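Local coordinates for protein Ta0487 (Thermoplasma acidophilum, PDB 3KBQ) that is of unknown function but belongs to the CinA family and may bind molybdopterin through this, its probable molybdopterin-binding domain, at residues B[73-85]-B[113-125]. Numbering follows the deposited sequence.
Sequences GPTFDDMTVEGFA and PQRLKMAKIPPSC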
ATOM      1  N   GLY B  73      15.564   5.133 -11.695  1.00 28.08           N
ATOM      2  CA  GLY B  73      15.598   6.289 -12.560  1.00 26.84           C
ATOM      3  C   GLY B  73      16.873   7.066 -12.334  1.00 26.79           C
ATOM      4  O   GLY B  73      17.594   6.815 -11.353  1.00 25.98           O
ATOM      5  N   PRO B  74      17.159   8.018 -13.231  1.00 26.23           N
ATOM      6  CA  PRO B  74      18.428   8.713 -13.160  1.00 26.08           C
ATOM      7  C   PRO B  74      18.452   9.890 -12.154  1.00 25.98           C
ATOM      8  O   PRO B  74      19.013  10.914 -12.463  1.00 27.20           O
ATOM      9  CB  PRO B  74      18.614   9.222 -14.612  1.00 26.48           C
ATOM     10  CG  PRO B  74      17.270   9.558 -15.031  1.00 25.89           C
ATOM     11  CD  PRO B  74      16.361   8.482 -14.380  1.00 27.09           C
ATOM     12  N   THR B  75      17.853   9.775 -10.967  1.00 24.75           N
ATOM     13  CA  THR B  75      17.891  10.905 -10.020  1.00 23.84           C
ATOM     14  C   THR B  75      18.298  10.329  -8.670  1.00 22.60           C
ATOM     15  O   THR B  75      18.099   9.150  -8.447  1.00 20.39           O
ATOM     16  CB  THR B  75      16.535  11.656  -9.856  1.00 23.80           C
ATOM     17  OG1 THR B  75      15.604  10.806  -9.186  1.00 24.93           O
ATOM     18  CG2 THR B  75      15.927  12.143 -11.222  1.00 25.64           C
ATOM     19  N   PHE B  76      18.899  11.148  -7.803  1.00 21.36           N
ATOM     20  CA  PHE B  76      19.182  10.736  -6.433  1.00 23.04           C
ATOM     21  C   PHE B  76      17.932  10.297  -5.670  1.00 24.48           C
ATOM     22  O   PHE B  76      18.023   9.486  -4.761  1.00 25.92           O
ATOM     23  CB  PHE B  76      19.922  11.860  -5.681  1.00 22.93           C
ATOM     24  CG  PHE B  76      21.354  12.062  -6.160  1.00 23.24           C
ATOM     25  CD1 PHE B  76      22.261  11.001  -6.133  1.00 23.02           C
ATOM     26  CD2 PHE B  76      21.774  13.288  -6.663  1.00 24.18           C
ATOM     27  CE1 PHE B  76      23.605  11.175  -6.584  1.00 25.71           C
ATOM     28  CE2 PHE B  76      23.093  13.468  -7.106  1.00 23.93           C
ATOM     29  CZ  PHE B  76      24.007  12.392  -7.075  1.00 22.41           C
ATOM     30  N   ASP B  77      16.768  10.818  -6.046  1.00 26.06           N
ATOM     31  CA  ASP B  77      15.506  10.477  -5.384  1.00 28.64           C
ATOM     32  C   ASP B  77      15.128   9.021  -5.686  1.00 28.55           C
ATOM     33  O   ASP B  77      14.300   8.441  -4.995  1.00 28.85           O
ATOM     34  CB  ASP B  77      14.379  11.413  -5.881  1.00 29.75           C
ATOM     35  CG  ASP B  77      13.168  11.502  -4.896  1.00 38.32           C
ATOM     36  OD1 ASP B  77      13.371  11.641  -3.660  1.00 41.74           O
ATOM     37  OD2 ASP B  77      11.993  11.447  -5.366  1.00 43.18           O
ATOM     38  N   ASP B  78      15.724   8.438  -6.726  1.00 26.64           N
ATOM     39  CA  ASP B  78      15.426   7.036  -7.083  1.00 26.56           C
ATOM     40  C   ASP B  78      16.313   6.064  -6.279  1.00 25.80           C
ATOM     41  O   ASP B  78      17.450   5.765  -6.699  1.00 25.78           O
ATOM     42  CB  ASP B  78      15.594   6.816  -8.597  1.00 26.15           C
ATOM     43  CG  ASP B  78      14.554   7.585  -9.418  1.00 28.82           C
ATOM     44  OD1 ASP B  78      13.373   7.510  -9.051  1.00 29.94           O
ATOM     45  OD2 ASP B  78      14.921   8.319 -10.384  1.00 30.83           O
ATOM     46  N   MET B  79      15.765   5.571  -5.161  1.00 24.27           N
ATOM     47  CA  MET B  79      16.548   4.885  -4.105  1.00 25.54           C
ATOM     48  C   MET B  79      16.184   3.403  -3.923  1.00 24.16           C
ATOM     49  O   MET B  79      16.642   2.804  -2.967  1.00 23.94           O
ATOM     50  CB  MET B  79      16.308   5.522  -2.706  1.00 24.15           C
ATOM     51  CG  MET B  79      16.498   7.025  -2.604  1.00 29.12           C
ATOM     52  SD  MET B  79      16.274   7.581  -0.891  1.00 18.09           S
ATOM     53  CE  MET B  79      17.876   7.254  -0.469  1.00 23.36           C
ATOM     54  N   THR B  80      15.355   2.843  -4.804  1.00 23.54           N
ATOM     55  CA  THR B  80      14.716   1.561  -4.531  1.00 22.57           C
ATOM     56  C   THR B  80      15.739   0.403  -4.516  1.00 23.24           C
ATOM     57  O   THR B  80      15.740  -0.398  -3.588  1.00 22.29           O
ATOM     58  CB  THR B  80      13.563   1.283  -5.499  1.00 22.61           C
ATOM     59  OG1 THR B  80      12.547   2.289  -5.295  1.00 21.98           O
ATOM     60  CG2 THR B  80      12.957  -0.152  -5.263  1.00 22.05           C
ATOM     61  N   VAL B  81      16.619   0.360  -5.514  1.00 22.60           N
ATOM     62  CA  VAL B  81      17.669  -0.670  -5.577  1.00 23.69           C
ATOM     63  C   VAL B  81      18.569  -0.652  -4.345  1.00 23.57           C
ATOM     64  O   VAL B  81      18.838  -1.696  -3.731  1.00 24.03           O
ATOM     65  CB  VAL B  81      18.549  -0.542  -6.879  1.00 24.54           C
ATOM     66  CG1 VAL B  81      19.685  -1.635  -6.886  1.00 24.82           C
ATOM     67  CG2 VAL B  81      17.676  -0.732  -8.053  1.00 24.10           C
ATOM     68  N   GLU B  82      18.996   0.532  -3.956  1.00 22.65           N
ATOM     69  CA  GLU B  82      19.839   0.643  -2.780  1.00 23.67           C
ATOM     70  C   GLU B  82      19.079   0.208  -1.517  1.00 23.09           C
ATOM     71  O   GLU B  82      19.641  -0.449  -0.638  1.00 22.17           O
ATOM     72  CB  GLU B  82      20.353   2.083  -2.630  1.00 24.38           C
ATOM     73  CG  GLU B  82      21.411   2.246  -1.517  1.00 26.72           C
ATOM     74  CD  GLU B  82      21.980   3.675  -1.414  1.00 30.61           C
ATOM     75  OE1 GLU B  82      21.632   4.573  -2.233  1.00 30.25           O
ATOM     76  OE2 GLU B  82      22.758   3.901  -0.481  1.00 30.58           O
ATOM     77  N   GLY B  83      17.827   0.641  -1.385  1.00 22.82           N
ATOM     78  CA  GLY B  83      17.007   0.197  -0.241  1.00 21.79           C
ATOM     79  C   GLY B  83      16.872  -1.320  -0.205  1.00 22.06           C
ATOM     80  O   GLY B  83      16.937  -1.921   0.857  1.00 21.47           O
ATOM     81  N   PHE B  84      16.635  -1.922  -1.366  1.00 22.07           N
ATOM     82  CA  PHE B  84      16.569  -3.372  -1.486  1.00 23.63           C
ATOM     83  C   PHE B  84      17.888  -4.058  -1.101  1.00 24.15           C
ATOM     84  O   PHE B  84      17.862  -4.992  -0.318  1.00 23.89           O
ATOM     85  CB  PHE B  84      16.181  -3.833  -2.885  1.00 23.96           C
ATOM     86  CG  PHE B  84      16.190  -5.327  -3.030  1.00 24.90           C
ATOM     87  CD1 PHE B  84      15.179  -6.092  -2.434  1.00 25.05           C
ATOM     88  CD2 PHE B  84      17.210  -5.977  -3.717  1.00 25.86           C
ATOM     89  CE1 PHE B  84      15.178  -7.509  -2.536  1.00 25.41           C
ATOM     90  CE2 PHE B  84      17.220  -7.406  -3.824  1.00 24.25           C
ATOM     91  CZ  PHE B  84      16.187  -8.151  -3.238  1.00 23.18           C
ATOM     92  N   ALA B  85      19.014  -3.595  -1.641  1.00 23.84           N
ATOM     93  CA  ALA B  85      20.358  -4.118  -1.255  1.00 25.41           C
ATOM     94  C   ALA B  85      20.610  -4.100   0.248  1.00 26.18           C
ATOM     95  O   ALA B  85      21.092  -5.086   0.830  1.00 24.01           O
ATOM     96  CB  ALA B  85      21.456  -3.309  -1.924  1.00 24.32           C
ATOM     97  N   PRO B 113      26.591  11.316 -12.174  1.00 24.95           N
ATOM     98  CA  PRO B 113      26.507  10.385 -11.033  1.00 24.08           C
ATOM     99  C   PRO B 113      25.148   9.674 -10.871  1.00 23.96           C
ATOM    100  O   PRO B 113      25.090   8.442 -10.625  1.00 22.64           O
ATOM    101  CB  PRO B 113      26.766  11.309  -9.836  1.00 23.70           C
ATOM    102  CG  PRO B 113      27.722  12.309 -10.367  1.00 23.97           C
ATOM    103  CD  PRO B 113      27.256  12.584 -11.789  1.00 24.63           C
ATOM    104  N   GLN B 114      24.059  10.440 -10.939  1.00 23.54           N
ATOM    105  CA  GLN B 114      22.706   9.883 -10.784  1.00 23.87           C
ATOM    106  C   GLN B 114      22.367   8.915 -11.900  1.00 24.01           C
ATOM    107  O   GLN B 114      21.544   8.032 -11.720  1.00 25.97           O
ATOM    108  CB  GLN B 114      21.637  10.983 -10.834  1.00 25.31           C
ATOM    109  CG  GLN B 114      21.768  12.086  -9.898  1.00 26.08           C
ATOM    110  CD  GLN B 114      22.528  13.229 -10.505  1.00 27.21           C
ATOM    111  OE1 GLN B 114      23.654  13.059 -10.999  1.00 25.78           O
ATOM    112  NE2 GLN B 114      21.943  14.425 -10.435  1.00 24.65           N
ATOM    113  N   ARG B 115      22.960   9.104 -13.071  1.00 24.72           N
ATOM    114  CA  ARG B 115      22.769   8.171 -14.185  1.00 25.02           C
ATOM    115  C   ARG B 115      23.632   6.905 -14.057  1.00 25.45           C
ATOM    116  O   ARG B 115      23.081   5.765 -14.203  1.00 24.35           O
ATOM    117  CB  ARG B 115      23.008   8.838 -15.544  1.00 24.27           C
ATOM    118  CG  ARG B 115      21.793   9.632 -16.039  1.00 27.09           C
ATOM    119  CD  ARG B 115      22.098  10.463 -17.302  1.00 33.21           C
ATOM    120  NE  ARG B 115      21.112  11.534 -17.464  1.00 37.18           N
ATOM    121  CZ  ARG B 115      21.325  12.644 -18.166  1.00 40.86           C
ATOM    122  NH1 ARG B 115      22.504  12.855 -18.759  1.00 41.77           N
ATOM    123  NH2 ARG B 115      20.374  13.560 -18.264  1.00 41.57           N
ATOM    124  N   LEU B 116      24.942   7.099 -13.820  1.00 23.91           N
ATOM    125  CA  LEU B 116      25.851   6.019 -13.554  1.00 26.29           C
ATOM    126  C   LEU B 116      25.284   5.086 -12.503  1.00 26.91           C
ATOM    127  O   LEU B 116      25.330   3.866 -12.707  1.00 26.53           O
ATOM    128  CB  LEU B 116      27.205   6.533 -13.060  1.00 28.50           C
ATOM    129  CG  LEU B 116      28.264   5.490 -12.646  1.00 31.39           C
ATOM    130  CD1 LEU B 116      28.658   4.608 -13.849  1.00 32.68           C
ATOM    131  CD2 LEU B 116      29.529   6.189 -12.096  1.00 34.07           C
ATOM    132  N   LYS B 117      24.738   5.646 -11.404  1.00 26.65           N
ATOM    133  CA  LYS B 117      24.301   4.806 -10.267  1.00 26.95           C
ATOM    134  C   LYS B 117      23.212   3.811 -10.668  1.00 27.55           C
ATOM    135  O   LYS B 117      23.014   2.809  -9.963  1.00 27.20           O
ATOM    136  CB  LYS B 117      23.955   5.621  -9.003  1.00 27.31           C
ATOM    137  CG  LYS B 117      22.588   6.302  -8.993  1.00 29.66           C
ATOM    138  CD  LYS B 117      21.528   5.421  -8.291  1.00 32.54           C
ATOM    139  CE  LYS B 117      20.109   5.521  -8.952  1.00 37.24           C
ATOM    140  NZ  LYS B 117      19.819   6.813  -9.661  1.00 33.35           N
ATOM    141  N   MET B 118      22.541   4.040 -11.805  1.00 26.90           N
ATOM    142  CA  MET B 118      21.542   3.056 -12.283  1.00 28.30           C
ATOM    143  C   MET B 118      22.147   1.701 -12.655  1.00 28.67           C
ATOM    144  O   MET B 118      21.400   0.715 -12.767  1.00 28.97           O
ATOM    145  CB  MET B 118      20.673   3.573 -13.472  1.00 28.16           C
ATOM    146  CG  MET B 118      19.674   4.683 -13.152  1.00 25.33           C
ATOM    147  SD  MET B 118      18.767   5.282 -14.626  1.00 20.55           S
ATOM    148  CE  MET B 118      20.045   5.443 -15.883  1.00 21.17           C
ATOM    149  N   ALA B 119      23.467   1.634 -12.854  1.00 30.31           N
ATOM    150  CA  ALA B 119      24.134   0.337 -13.093  1.00 31.64           C
ATOM    151  C   ALA B 119      24.599  -0.378 -11.827  1.00 33.35           C
ATOM    152  O   ALA B 119      25.166  -1.467 -11.920  1.00 33.51           O
ATOM    153  CB  ALA B 119      25.313   0.484 -14.089  1.00 31.80           C
ATOM    154  N   LYS B 120      24.405   0.242 -10.653  1.00 35.09           N
ATOM    155  CA  LYS B 120      24.872  -0.315  -9.368  1.00 36.20           C
ATOM    156  C   LYS B 120      23.799  -1.301  -8.871  1.00 37.38           C
ATOM    157  O   LYS B 120      22.618  -0.955  -8.760  1.00 38.12           O
ATOM    158  CB  LYS B 120      25.159   0.816  -8.360  1.00 37.19           C
ATOM    159  CG  LYS B 120      26.495   1.568  -8.490  1.00 36.73           C
ATOM    160  CD  LYS B 120      27.641   0.835  -7.689  1.00 42.45           C
ATOM    161  CE  LYS B 120      28.703   1.787  -7.008  1.00 44.65           C
ATOM    162  NZ  LYS B 120      30.156   1.827  -7.563  1.00 42.53           N
ATOM    163  N   ILE B 121      24.184  -2.549  -8.631  1.00 37.36           N
ATOM    164  CA  ILE B 121      23.220  -3.645  -8.437  1.00 37.71           C
ATOM    165  C   ILE B 121      23.811  -4.538  -7.340  1.00 37.16           C
ATOM    166  O   ILE B 121      25.032  -4.633  -7.268  1.00 36.19           O
ATOM    167  CB  ILE B 121      23.097  -4.413  -9.771  1.00 37.64           C
ATOM    168  CG1 ILE B 121      21.921  -3.907 -10.605  1.00 39.91           C
ATOM    169  CG2 ILE B 121      22.938  -5.888  -9.616  1.00 41.18           C
ATOM    170  CD1 ILE B 121      22.126  -4.271 -12.105  1.00 39.71           C
ATOM    171  N   PRO B 122      22.975  -5.156  -6.468  1.00 36.70           N
ATOM    172  CA  PRO B 122      23.572  -6.180  -5.593  1.00 36.35           C
ATOM    173  C   PRO B 122      23.751  -7.536  -6.334  1.00 35.48           C
ATOM    174  O   PRO B 122      23.082  -7.785  -7.334  1.00 35.86           O
ATOM    175  CB  PRO B 122      22.541  -6.290  -4.455  1.00 36.68           C
ATOM    176  CG  PRO B 122      21.251  -6.061  -5.105  1.00 36.54           C
ATOM    177  CD  PRO B 122      21.510  -5.070  -6.269  1.00 36.48           C
ATOM    178  N   PRO B 123      24.653  -8.410  -5.861  1.00 34.94           N
ATOM    179  CA  PRO B 123      24.883  -9.684  -6.583  1.00 34.43           C
ATOM    180  C   PRO B 123      23.685 -10.626  -6.663  1.00 34.13           C
ATOM    181  O   PRO B 123      23.639 -11.462  -7.552  1.00 33.63           O
ATOM    182  CB  PRO B 123      26.021 -10.346  -5.785  1.00 34.26           C
ATOM    183  CG  PRO B 123      25.992  -9.721  -4.479  1.00 34.66           C
ATOM    184  CD  PRO B 123      25.567  -8.281  -4.718  1.00 35.33           C
ATOM    185  N   SER B 124      22.713 -10.486  -5.762  1.00 34.18           N
ATOM    186  CA  SER B 124      21.499 -11.307  -5.826  1.00 35.05           C
ATOM    187  C   SER B 124      20.558 -10.982  -6.990  1.00 35.61           C
ATOM    188  O   SER B 124      19.548 -11.677  -7.173  1.00 35.99           O
ATOM    189  CB  SER B 124      20.712 -11.157  -4.528  1.00 35.71           C
ATOM    190  OG  SER B 124      21.103 -12.147  -3.585  1.00 35.95           O
ATOM    191  N   CYS B 125      20.856  -9.917  -7.736  1.00 35.43           N
ATOM    192  CA  CYS B 125      19.980  -9.463  -8.818  1.00 35.40           C
ATOM    193  C   CYS B 125      20.649  -9.563 -10.168  1.00 35.22           C
ATOM    194  O   CYS B 125      21.866  -9.479 -10.245  1.00 35.42           O
ATOM    195  CB  CYS B 125      19.573  -8.015  -8.581  1.00 35.40           C
ATOM    196  SG  CYS B 125      18.637  -7.799  -7.035  1.00 35.30           S
TER
HETATM  197  O   HOH W   1      18.993  14.076  -8.918  1.00 20.82           O
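In this alpha/beta domain, probably molybdopterin-binding, the glycine-rich loop that follows strand 65-69 and leads into helix 80-87 lies along 113-125, which runs from a short helix through a 3-10 turn and strand 120-121; Lys117 ties the two together. Its NZ donates to Gly73 O (2.8 Å), lying in the carbonyl plane, and, from above the plane of its carbonyl, to Thr75 O (3.1 Å). A third bond goes to Gln114 O on a lone pair, so three backbone carbonyls grip one ammonium group. Asp78 N reaches Thr75 O from the opposite face, closing the type I turn 75-78. To bring NZ back over the loop, Lys117 sets CG between its backbone N and carbonyl carbon (chi1 79°) and bends at each later torsion. A methionine here would probably leave Gly73 O and Thr75 O without this donor and let the loop shift against the short helix. Gln114 crosses Phe76, its CG over the ring centre at 3.4 Å in a CH-pi contact, with amide and ring planes 11° apart. A water accepts from Phe76 N and, weakly, from Gln114 NE2. Pro74 CB packs on Arg115 CG (3.5 Å) and lies beside Met118 SD; Tyr106 of helix 96-106 touches both Pro74 and Arg115. Farther along, Val81 swings CG1 anti to its own N (chi1 178°), onto Pro122 CD and against Lys120 O, while Ala85 CB meets Pro122 CB at 4.1 Å. Phe84, edge-to-face with Phe56, presents its ring edge to Pro122 CG. Cys125, disulfide-bonded to Cys140, approaches the same ring obliquely, its SG 3.5 Å from Phe84 CE2.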